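Local coordinates for protein Vpx (Simian immunodeficiency virus, PDB 4CC9) that recruits the host SAMHD1 restriction factor to the CUL4A-DDB1 ubiquitin ligase through DCAF-1, leading to its proteasomal degradation, at residues P16-T24 with P108-P116; I52-W63 with T74-I82. All blocks are in the same frame, centred on the assembly; numbering follows the deposited sequence.

Contact 1 (P16-T24 with P108-P116)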
loop_
_atom_site.group_PDB
_atom_site.type_symbol
_atom_site.label_atom_id
_atom_site.label_comp_id
_atom_site.label_asym_id
_atom_site.label_seq_id
_atom_site.Cartn_x
_atom_site.Cartn_y
_atom_site.Cartn_z
ATOM N N PRO B 16 3.847 -8.837 -17.856
ATOM C CA PRO B 16 3.172 -8.253 -19.025
ATOM C C PRO B 16 3.750 -6.887 -19.353
ATOM O O PRO B 16 4.284 -6.229 -18.469
ATOM C CB PRO B 16 1.731 -8.047 -18.541
ATOM C CG PRO B 16 1.600 -8.832 -17.285
ATOM C CD PRO B 16 2.958 -8.932 -16.684
ATOM N N PRO B 17 3.652 -6.464 -20.616
ATOM C CA PRO B 17 4.086 -5.104 -20.957
ATOM C C PRO B 17 3.176 -4.057 -20.331
ATOM O O PRO B 17 1.978 -4.310 -20.168
ATOM C CB PRO B 17 3.965 -5.057 -22.490
ATOM C CG PRO B 17 3.132 -6.263 -22.878
ATOM C CD PRO B 17 3.313 -7.276 -21.801
ATOM N N GLY B 18 3.741 -2.901 -19.986
ATOM C CA GLY B 18 2.980 -1.820 -19.394
ATOM C C GLY B 18 1.874 -1.253 -20.264
ATOM O O GLY B 18 1.979 -1.248 -21.489
ATOM N N ASN B 19 0.819 -0.745 -19.630
ATOM C CA ASN B 19 -0.284 -0.121 -20.362
ATOM C C ASN B 19 -0.358 1.411 -20.224
ATOM O O ASN B 19 -1.207 2.057 -20.866
ATOM C CB ASN B 19 -1.618 -0.748 -19.944
ATOM C CG ASN B 19 -1.996 -0.424 -18.500
ATOM O OD1 ASN B 19 -1.305 0.323 -17.800
ATOM N ND2 ASN B 19 -3.112 -0.953 -18.067
ATOM N N SER B 20 0.514 1.990 -19.393
ATOM C CA SER B 20 0.482 3.445 -19.153
ATOM C C SER B 20 0.662 4.239 -20.443
ATOM O O SER B 20 -0.011 5.258 -20.665
ATOM C CB SER B 20 1.544 3.875 -18.133
ATOM O OG SER B 20 1.295 3.315 -16.858
ATOM N N GLY B 21 1.562 3.756 -21.295
ATOM C CA GLY B 21 1.821 4.394 -22.575
ATOM C C GLY B 21 0.676 4.238 -23.560
ATOM O O GLY B 21 0.690 4.883 -24.615
ATOM N N GLU B 22 -0.311 3.397 -23.229
ATOM C CA GLU B 22 -1.440 3.163 -24.141
ATOM C C GLU B 22 -2.579 4.185 -23.965
ATOM O O GLU B 22 -3.498 4.251 -24.779
ATOM C CB GLU B 22 -1.969 1.723 -24.027
ATOM C CG GLU B 22 -0.943 0.639 -24.342
ATOM C CD GLU B 22 -0.249 0.833 -25.701
ATOM O OE1 GLU B 22 -0.955 0.917 -26.730
ATOM O OE2 GLU B 22 1.004 0.896 -25.746
ATOM N N GLU B 23 -2.518 4.988 -22.907
ATOM C CA GLU B 23 -3.434 6.115 -22.783
ATOM C C GLU B 23 -3.148 7.093 -23.944
ATOM O O GLU B 23 -1.980 7.227 -24.363
ATOM C CB GLU B 23 -3.241 6.780 -21.415
ATOM C CG GLU B 23 -3.962 8.111 -21.213
ATOM C CD GLU B 23 -3.966 8.592 -19.745
ATOM O OE1 GLU B 23 -2.895 8.998 -19.237
ATOM O OE2 GLU B 23 -5.046 8.575 -19.099
ATOM N N THR B 24 -4.192 7.731 -24.497
ATOM C CA THR B 24 -3.999 8.765 -25.533
ATOM C C THR B 24 -3.719 10.136 -24.932
ATOM O O THR B 24 -3.989 10.373 -23.747
ATOM C CB THR B 24 -5.214 8.937 -26.467
ATOM O OG1 THR B 24 -6.256 9.632 -25.773
ATOM C CG2 THR B 24 -5.718 7.591 -26.989
ATOM N N PRO B 108 -13.660 6.504 -16.684
ATOM C CA PRO B 108 -13.161 5.524 -17.654
ATOM C C PRO B 108 -12.089 4.685 -16.975
ATOM O O PRO B 108 -11.259 5.234 -16.239
ATOM C CB PRO B 108 -12.536 6.397 -18.741
ATOM C CG PRO B 108 -13.282 7.681 -18.660
ATOM C CD PRO B 108 -13.525 7.883 -17.187
ATOM N N GLY B 109 -12.113 3.376 -17.195
ATOM C CA GLY B 109 -11.187 2.486 -16.514
ATOM C C GLY B 109 -9.754 2.592 -16.996
ATOM O O GLY B 109 -9.323 3.639 -17.486
ATOM N N PRO B 110 -9.006 1.491 -16.877
ATOM C CA PRO B 110 -7.614 1.440 -17.333
ATOM C C PRO B 110 -7.539 1.406 -18.861
ATOM O O PRO B 110 -8.462 0.893 -19.492
ATOM C CB PRO B 110 -7.100 0.106 -16.758
ATOM C CG PRO B 110 -8.302 -0.615 -16.201
ATOM C CD PRO B 110 -9.533 0.156 -16.548
ATOM N N PRO B 111 -6.455 1.944 -19.445
ATOM C CA PRO B 111 -6.266 1.886 -20.904
ATOM C C PRO B 111 -5.972 0.447 -21.290
ATOM O O PRO B 111 -5.556 -0.310 -20.410
ATOM C CB PRO B 111 -5.026 2.765 -21.138
ATOM C CG PRO B 111 -4.284 2.761 -19.818
ATOM C CD PRO B 111 -5.298 2.532 -18.734
ATOM N N PRO B 112 -6.164 0.078 -22.567
ATOM C CA PRO B 112 -6.002 -1.323 -22.977
ATOM C C PRO B 112 -4.537 -1.767 -22.975
ATOM O O PRO B 112 -3.643 -0.924 -23.074
ATOM C CB PRO B 112 -6.498 -1.327 -24.441
ATOM C CG PRO B 112 -7.071 0.051 -24.706
ATOM C CD PRO B 112 -6.400 0.965 -23.722
ATOM N N PRO B 113 -4.289 -3.084 -22.911
ATOM C CA PRO B 113 -2.912 -3.545 -23.120
ATOM C C PRO B 113 -2.452 -3.146 -24.522
ATOM O O PRO B 113 -3.281 -2.987 -25.419
ATOM C CB PRO B 113 -3.029 -5.076 -23.076
ATOM C CG PRO B 113 -4.411 -5.390 -22.605
ATOM C CD PRO B 113 -5.263 -4.191 -22.895
ATOM N N PRO B 114 -1.140 -2.989 -24.718
ATOM C CA PRO B 114 -0.662 -2.829 -26.095
ATOM C C PRO B 114 -0.867 -4.163 -26.828
ATOM O O PRO B 114 -1.043 -5.189 -26.157
ATOM C CB PRO B 114 0.832 -2.550 -25.908
ATOM C CG PRO B 114 1.188 -3.276 -24.637
ATOM C CD PRO B 114 -0.040 -3.172 -23.748
ATOM N N PRO B 115 -0.881 -4.153 -28.173
ATOM C CA PRO B 115 -1.101 -5.439 -28.860
ATOM C C PRO B 115 0.096 -6.363 -28.668
ATOM O O PRO B 115 1.237 -5.917 -28.837
ATOM C CB PRO B 115 -1.285 -5.055 -30.345
ATOM C CG PRO B 115 -0.844 -3.609 -30.459
ATOM C CD PRO B 115 -0.891 -2.995 -29.084
ATOM N N PRO B 116 -0.159 -7.626 -28.286
ATOM C CA PRO B 116 0.937 -8.537 -27.924
ATOM C C PRO B 116 1.919 -8.738 -29.067
ATOM O O PRO B 116 1.511 -8.879 -30.234
ATOM C CB PRO B 116 0.212 -9.846 -27.605
ATOM C CG PRO B 116 -1.159 -9.416 -27.175
ATOM C CD PRO B 116 -1.484 -8.227 -28.047
#

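Contact 2 (I52-W63 with T74-I82)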
loop_
_atom_site.group_PDB
_atom_site.type_symbol
_atom_site.label_atom_id
_atom_site.label_comp_id
_atom_site.label_asym_id
_atom_site.label_seq_id
_atom_site.Cartn_x
_atom_site.Cartn_y
_atom_site.Cartn_z
ATOM N N ILE B 52 -6.038 23.180 1.968
ATOM C CA ILE B 52 -6.223 23.000 0.540
ATOM C C ILE B 52 -5.993 24.313 -0.206
ATOM O O ILE B 52 -5.144 24.378 -1.105
ATOM C CB ILE B 52 -7.634 22.472 0.247
ATOM C CG1 ILE B 52 -7.784 21.067 0.840
ATOM C CG2 ILE B 52 -7.935 22.507 -1.262
ATOM C CD1 ILE B 52 -9.158 20.467 0.670
ATOM N N PHE B 53 -6.732 25.357 0.175
ATOM C CA PHE B 53 -6.551 26.677 -0.432
ATOM C C PHE B 53 -5.101 27.145 -0.399
ATOM O O PHE B 53 -4.589 27.655 -1.395
ATOM C CB PHE B 53 -7.466 27.713 0.219
ATOM C CG PHE B 53 -8.828 27.795 -0.423
ATOM C CD1 PHE B 53 -9.810 26.866 -0.118
ATOM C CD2 PHE B 53 -9.114 28.789 -1.357
ATOM C CE1 PHE B 53 -11.067 26.934 -0.721
ATOM C CE2 PHE B 53 -10.369 28.858 -1.959
ATOM C CZ PHE B 53 -11.345 27.929 -1.639
ATOM N N GLN B 54 -4.426 26.924 0.724
ATOM C CA GLN B 54 -3.048 27.383 0.866
ATOM C C GLN B 54 -2.052 26.639 -0.044
ATOM O O GLN B 54 -1.172 27.257 -0.653
ATOM C CB GLN B 54 -2.620 27.302 2.324
ATOM C CG GLN B 54 -1.551 28.295 2.696
ATOM N N VAL B 55 -2.198 25.324 -0.153
ATOM C CA VAL B 55 -1.292 24.561 -1.002
ATOM C C VAL B 55 -1.557 24.875 -2.475
ATOM O O VAL B 55 -0.626 24.964 -3.280
ATOM C CB VAL B 55 -1.395 23.042 -0.746
ATOM C CG1 VAL B 55 -0.524 22.292 -1.725
ATOM C CG2 VAL B 55 -0.992 22.712 0.701
ATOM N N TRP B 56 -2.822 25.076 -2.825
ATOM C CA TRP B 56 -3.150 25.454 -4.202
ATOM C C TRP B 56 -2.504 26.788 -4.596
ATOM O O TRP B 56 -1.791 26.871 -5.603
ATOM C CB TRP B 56 -4.663 25.518 -4.419
ATOM C CG TRP B 56 -4.994 26.152 -5.732
ATOM C CD1 TRP B 56 -5.433 27.437 -5.940
ATOM C CD2 TRP B 56 -4.883 25.550 -7.033
ATOM N NE1 TRP B 56 -5.619 27.657 -7.288
ATOM C CE2 TRP B 56 -5.283 26.522 -7.982
ATOM C CE3 TRP B 56 -4.502 24.276 -7.486
ATOM C CZ2 TRP B 56 -5.300 26.267 -9.362
ATOM C CZ3 TRP B 56 -4.525 24.020 -8.854
ATOM C CH2 TRP B 56 -4.928 25.011 -9.778
ATOM N N ARG B 57 -2.738 27.819 -3.787
ATOM C CA ARG B 57 -2.221 29.155 -4.085
ATOM C C ARG B 57 -0.698 29.223 -4.083
ATOM O O ARG B 57 -0.103 29.922 -4.910
ATOM C CB ARG B 57 -2.761 30.169 -3.085
ATOM C CG ARG B 57 -4.278 30.255 -3.021
ATOM C CD ARG B 57 -4.689 31.122 -1.824
ATOM N NE ARG B 57 -5.710 32.059 -2.235
ATOM C CZ ARG B 57 -5.477 33.324 -2.538
ATOM N NH1 ARG B 57 -4.259 33.820 -2.422
ATOM N NH2 ARG B 57 -6.473 34.090 -2.942
ATOM N N ARG B 58 -0.054 28.512 -3.156
ATOM C CA ARG B 58 1.406 28.537 -3.125
ATOM C C ARG B 58 2.008 27.783 -4.313
ATOM O O ARG B 58 2.956 28.259 -4.926
ATOM C CB ARG B 58 1.951 28.037 -1.783
ATOM C CG ARG B 58 1.496 28.908 -0.624
ATOM C CD ARG B 58 1.908 28.336 0.723
ATOM N NE ARG B 58 3.318 28.598 1.002
ATOM C CZ ARG B 58 4.241 27.655 1.152
ATOM N NH1 ARG B 58 3.906 26.375 1.068
ATOM N NH2 ARG B 58 5.500 27.997 1.398
ATOM N N SER B 59 1.434 26.628 -4.648
ATOM C CA SER B 59 1.850 25.880 -5.826
ATOM C C SER B 59 1.756 26.764 -7.059
ATOM O O SER B 59 2.658 26.767 -7.895
ATOM C CB SER B 59 0.959 24.648 -6.030
ATOM O OG SER B 59 1.148 23.691 -5.006
ATOM N N TRP B 60 0.659 27.513 -7.170
ATOM C CA TRP B 60 0.435 28.354 -8.345
ATOM C C TRP B 60 1.451 29.499 -8.397
ATOM O O TRP B 60 1.995 29.800 -9.470
ATOM C CB TRP B 60 -1.000 28.896 -8.362
ATOM C CG TRP B 60 -1.329 29.704 -9.568
ATOM C CD1 TRP B 60 -1.200 31.057 -9.707
ATOM C CD2 TRP B 60 -1.856 29.221 -10.819
ATOM N NE1 TRP B 60 -1.608 31.444 -10.961
ATOM C CE2 TRP B 60 -2.011 30.342 -11.667
ATOM C CE3 TRP B 60 -2.199 27.954 -11.306
ATOM C CZ2 TRP B 60 -2.499 30.230 -12.974
ATOM C CZ3 TRP B 60 -2.686 27.844 -12.605
ATOM C CH2 TRP B 60 -2.836 28.972 -13.421
ATOM N N GLU B 61 1.715 30.132 -7.255
ATOM C CA GLU B 61 2.680 31.237 -7.237
ATOM C C GLU B 61 4.036 30.728 -7.675
ATOM O O GLU B 61 4.703 31.349 -8.499
ATOM C CB GLU B 61 2.819 31.853 -5.850
ATOM C CG GLU B 61 1.571 32.526 -5.318
ATOM N N TYR B 62 4.436 29.578 -7.141
ATOM C CA TYR B 62 5.771 29.073 -7.429
ATOM C C TYR B 62 5.965 28.582 -8.881
ATOM O O TYR B 62 6.821 29.098 -9.599
ATOM C CB TYR B 62 6.178 27.996 -6.419
ATOM C CG TYR B 62 7.574 27.485 -6.655
ATOM C CD1 TYR B 62 8.676 28.268 -6.348
ATOM C CD2 TYR B 62 7.794 26.228 -7.214
ATOM C CE1 TYR B 62 9.961 27.814 -6.575
ATOM C CE2 TYR B 62 9.076 25.767 -7.447
ATOM C CZ TYR B 62 10.153 26.569 -7.124
ATOM O OH TYR B 62 11.430 26.126 -7.350
ATOM N N TRP B 63 5.182 27.595 -9.314
ATOM C CA TRP B 63 5.423 26.982 -10.623
ATOM C C TRP B 63 4.844 27.759 -11.790
ATOM O O TRP B 63 5.433 27.774 -12.876
ATOM C CB TRP B 63 4.912 25.535 -10.667
ATOM C CG TRP B 63 5.798 24.569 -9.935
ATOM C CD1 TRP B 63 7.078 24.208 -10.271
ATOM C CD2 TRP B 63 5.466 23.823 -8.757
ATOM N NE1 TRP B 63 7.562 23.294 -9.361
ATOM C CE2 TRP B 63 6.591 23.033 -8.428
ATOM C CE3 TRP B 63 4.325 23.738 -7.957
ATOM C CZ2 TRP B 63 6.611 22.181 -7.324
ATOM C CZ3 TRP B 63 4.341 22.879 -6.854
ATOM C CH2 TRP B 63 5.479 22.119 -6.548
ATOM N N THR B 74 1.643 22.744 -13.656
ATOM C CA THR B 74 1.355 23.325 -12.347
ATOM C C THR B 74 0.279 22.515 -11.624
ATOM O O THR B 74 0.425 22.171 -10.443
ATOM C CB THR B 74 0.885 24.791 -12.486
ATOM O OG1 THR B 74 1.926 25.573 -13.088
ATOM C CG2 THR B 74 0.537 25.381 -11.137
ATOM N N LYS B 75 -0.799 22.190 -12.331
ATOM C CA LYS B 75 -1.852 21.382 -11.727
ATOM C C LYS B 75 -1.326 20.018 -11.299
ATOM O O LYS B 75 -1.743 19.485 -10.266
ATOM C CB LYS B 75 -3.015 21.206 -12.687
ATOM C CG LYS B 75 -3.829 22.461 -12.892
ATOM C CD LYS B 75 -4.744 22.263 -14.080
ATOM C CE LYS B 75 -6.165 22.114 -13.654
ATOM N NZ LYS B 75 -6.981 21.744 -14.829
ATOM N N TYR B 76 -0.388 19.469 -12.071
ATOM C CA TYR B 76 0.119 18.133 -11.789
ATOM C C TYR B 76 0.989 18.082 -10.524
ATOM O O TYR B 76 0.826 17.168 -9.693
ATOM C CB TYR B 76 0.873 17.587 -12.997
ATOM C CG TYR B 76 1.432 16.199 -12.789
ATOM C CD1 TYR B 76 0.643 15.075 -12.983
ATOM C CD2 TYR B 76 2.756 16.014 -12.399
ATOM C CE1 TYR B 76 1.161 13.799 -12.790
ATOM C CE2 TYR B 76 3.280 14.743 -12.205
ATOM C CZ TYR B 76 2.485 13.642 -12.405
ATOM O OH TYR B 76 3.015 12.383 -12.212
ATOM N N ARG B 77 1.907 19.045 -10.365
ATOM C CA ARG B 77 2.684 19.110 -9.115
ATOM C C ARG B 77 1.751 19.288 -7.914
ATOM O O ARG B 77 1.982 18.727 -6.840
ATOM C CB ARG B 77 3.735 20.229 -9.135
ATOM C CG ARG B 77 4.789 20.075 -10.243
ATOM C CD ARG B 77 5.575 18.770 -10.104
ATOM N NE ARG B 77 6.220 18.705 -8.799
ATOM C CZ ARG B 77 7.459 19.123 -8.540
ATOM N NH1 ARG B 77 8.219 19.627 -9.511
ATOM N NH2 ARG B 77 7.943 19.034 -7.296
ATOM N N TYR B 78 0.680 20.049 -8.101
ATOM C CA TYR B 78 -0.255 20.271 -7.010
ATOM C C TYR B 78 -0.998 18.972 -6.651
ATOM O O TYR B 78 -1.136 18.638 -5.473
ATOM C CB TYR B 78 -1.244 21.397 -7.365
ATOM C CG TYR B 78 -2.467 21.423 -6.473
ATOM C CD1 TYR B 78 -2.418 22.010 -5.215
ATOM C CD2 TYR B 78 -3.670 20.864 -6.889
ATOM C CE1 TYR B 78 -3.541 22.044 -4.388
ATOM C CE2 TYR B 78 -4.795 20.893 -6.072
ATOM C CZ TYR B 78 -4.713 21.483 -4.821
ATOM O OH TYR B 78 -5.803 21.520 -3.999
ATOM N N LEU B 79 -1.482 18.256 -7.663
ATOM C CA LEU B 79 -2.198 16.999 -7.439
ATOM C C LEU B 79 -1.336 16.005 -6.657
ATOM O O LEU B 79 -1.815 15.387 -5.702
ATOM C CB LEU B 79 -2.658 16.381 -8.775
ATOM C CG LEU B 79 -3.389 15.038 -8.730
ATOM C CD1 LEU B 79 -4.660 15.137 -7.911
ATOM C CD2 LEU B 79 -3.708 14.534 -10.129
ATOM N N CYS B 80 -0.066 15.865 -7.039
ATOM C CA CYS B 80 0.801 14.900 -6.358
ATOM C C CYS B 80 0.938 15.215 -4.865
ATOM O O CYS B 80 0.952 14.301 -4.033
ATOM C CB CYS B 80 2.169 14.782 -7.054
ATOM S SG CYS B 80 2.095 14.043 -8.754
ATOM N N LEU B 81 0.996 16.501 -4.521
ATOM C CA LEU B 81 1.065 16.906 -3.107
ATOM C C LEU B 81 -0.210 16.571 -2.336
ATOM O O LEU B 81 -0.142 16.115 -1.189
ATOM C CB LEU B 81 1.349 18.400 -2.976
ATOM C CG LEU B 81 2.769 18.839 -3.326
ATOM C CD1 LEU B 81 2.835 20.353 -3.404
ATOM C CD2 LEU B 81 3.777 18.297 -2.295
ATOM N N ILE B 82 -1.371 16.802 -2.952
ATOM C CA ILE B 82 -2.632 16.494 -2.282
ATOM C C ILE B 82 -2.837 14.982 -2.169
ATOM O O ILE B 82 -3.359 14.503 -1.146
ATOM C CB ILE B 82 -3.846 17.148 -2.965
ATOM C CG1 ILE B 82 -3.638 18.665 -3.053
ATOM C CG2 ILE B 82 -5.116 16.872 -2.169
ATOM C CD1 ILE B 82 -3.352 19.316 -1.690
#

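Contact 1 (P16-T24 with P108-P116)
Pro-17 begins the contact. Its ring meets the ring of Pro-114 at a slant, with Pro-17 CB 3.9 Å from Pro-114 CG. Gly-18 follows and takes part through its backbone: Gly-18 O lies 3.6 Å from Pro-114 CD. Pro-114 thus touches Pro-17, Gly-18 and Glu-22.

Asn-19 faces the proline tail. Its CG sits between its own backbone N and carbonyl carbon (chi1 68°), which lays the side chain across Pro-111, the two crossing at about a right angle. Asn-19 O approaches Pro-111 CG to 3.3 Å and also accepts the N-H of Glu-22, closing the short 3-10 turn 20-22. Asn-19 OD1 is taken by a backbone group of the chain of another protein. Ser-20 points away from the tail, and its OG bonds to a polar side chain of that same protein.

Glu-22 returns to the tail. Glu-22 CB is 3.3 Å from Pro-112 O. A bend at chi2 (-53°) brings the carboxylate to Pro-114, where Glu-22 OE2 lies 3.5 Å from Pro-114 CB. Glu-23 N is 3.8 Å from Pro-111 CB, while the Glu-23 carboxylate turns to a basic side chain of a second partner protein.

The prolines 110 to 116 have extended backbone angles near those of polyproline II, and Pro-111 and Pro-114, three apart, both point at the first segment. The contact therefore rests mainly on proline rings against backbone and aliphatic carbons, joined by the Pro-112 carbonyl oxygen at Glu-22 and the Glu-22 carboxylate at Pro-114. Proline nitrogens carry no hydrogen to donate, and much of the polar bonding of 16-24 is directed to the partner proteins instead.

Contact 2 (I52-W63 with T74-I82)
Tyr-78 enters helix 52-63 as a knob, lodged among Ile-52, Val-55, Trp-56 and Ser-59. Its CG is anti to the backbone N (chi1 164°), which sends the ring across to the other helix. Trp-56 comes over one face of this ring with its edge. The pair is T-shaped, planes at 87°, with Trp-56 CE3 3.6 Å from Tyr-78 CD2. Ile-82 CG1, from the tyrosine's own helix, covers the opposite face. Ser-59 OG lies at the ring edge, in plane. Ser-59 OG donates to Val-55 O at 2.8 Å, and Ser-59 N reaches the same oxygen from the other face of the carbonyl. Tyr-78 OH passes Ile-52 CG2 at 3.6 Å and is hydrogen-bonded to Asn-40 OD1 of helix 25-43.

Val-55 CG1 makes aliphatic contacts, 4.1 Å from Ile-82 CD1 and close to Leu-81 CD1.

Trp-63 and Arg-77 make the second centre. Arg-77 CB sits over the six-membered ring of Trp-63, a CH-pi contact. Bends at chi2 and chi3 carry the arginine across the indole. Its guanidinium sets one face over Trp-63 CZ2, with Arg-77 CZ 3.4 Å from Trp-63 CZ2 and the planes 48° apart. Tyr-62 CD2 lies on the other indole face. Arg-77 NH1 is bonded to Tyr-73, and NH2 is salt-bridged to an acidic side chain of another protein's chain.

Thr-74 CG2 is 3.8 Å from Trp-60 CE3, while Thr-74 OG1 bonds to Ser-70 O.

This is a helical hairpin of the three-helix fold. Residues 74-79 belong to a nuclear localization signal assigned by similarity, so part of that signal is packed into the helix pair. Ser-59 is satisfied within its own helix; the polar ends of Thr-74, Arg-77 and Tyr-78 find partners outside the two segments.

Overall arrangement
From the N terminus the chain first runs through 16-24, then helix 25-43, helix 49-66 and helix 71-91, and finally the proline-rich tail. Contact 2 closes a short hairpin between the last two helices. Contact 1 closes a far larger loop, bringing the tail 108-116 back to the N-terminal arm, and contact 2 is nested inside it. The contacts do not touch: their centres are about 29 Å apart, on opposite sides of the chain's centre, and their nearest atoms about 9 Å. Contact 2 is buried within the helical body, which also carries the zinc site of His-46, His-89, Cys-94 and Cys-96. Contact 1 joins the two terminal arms outside that body.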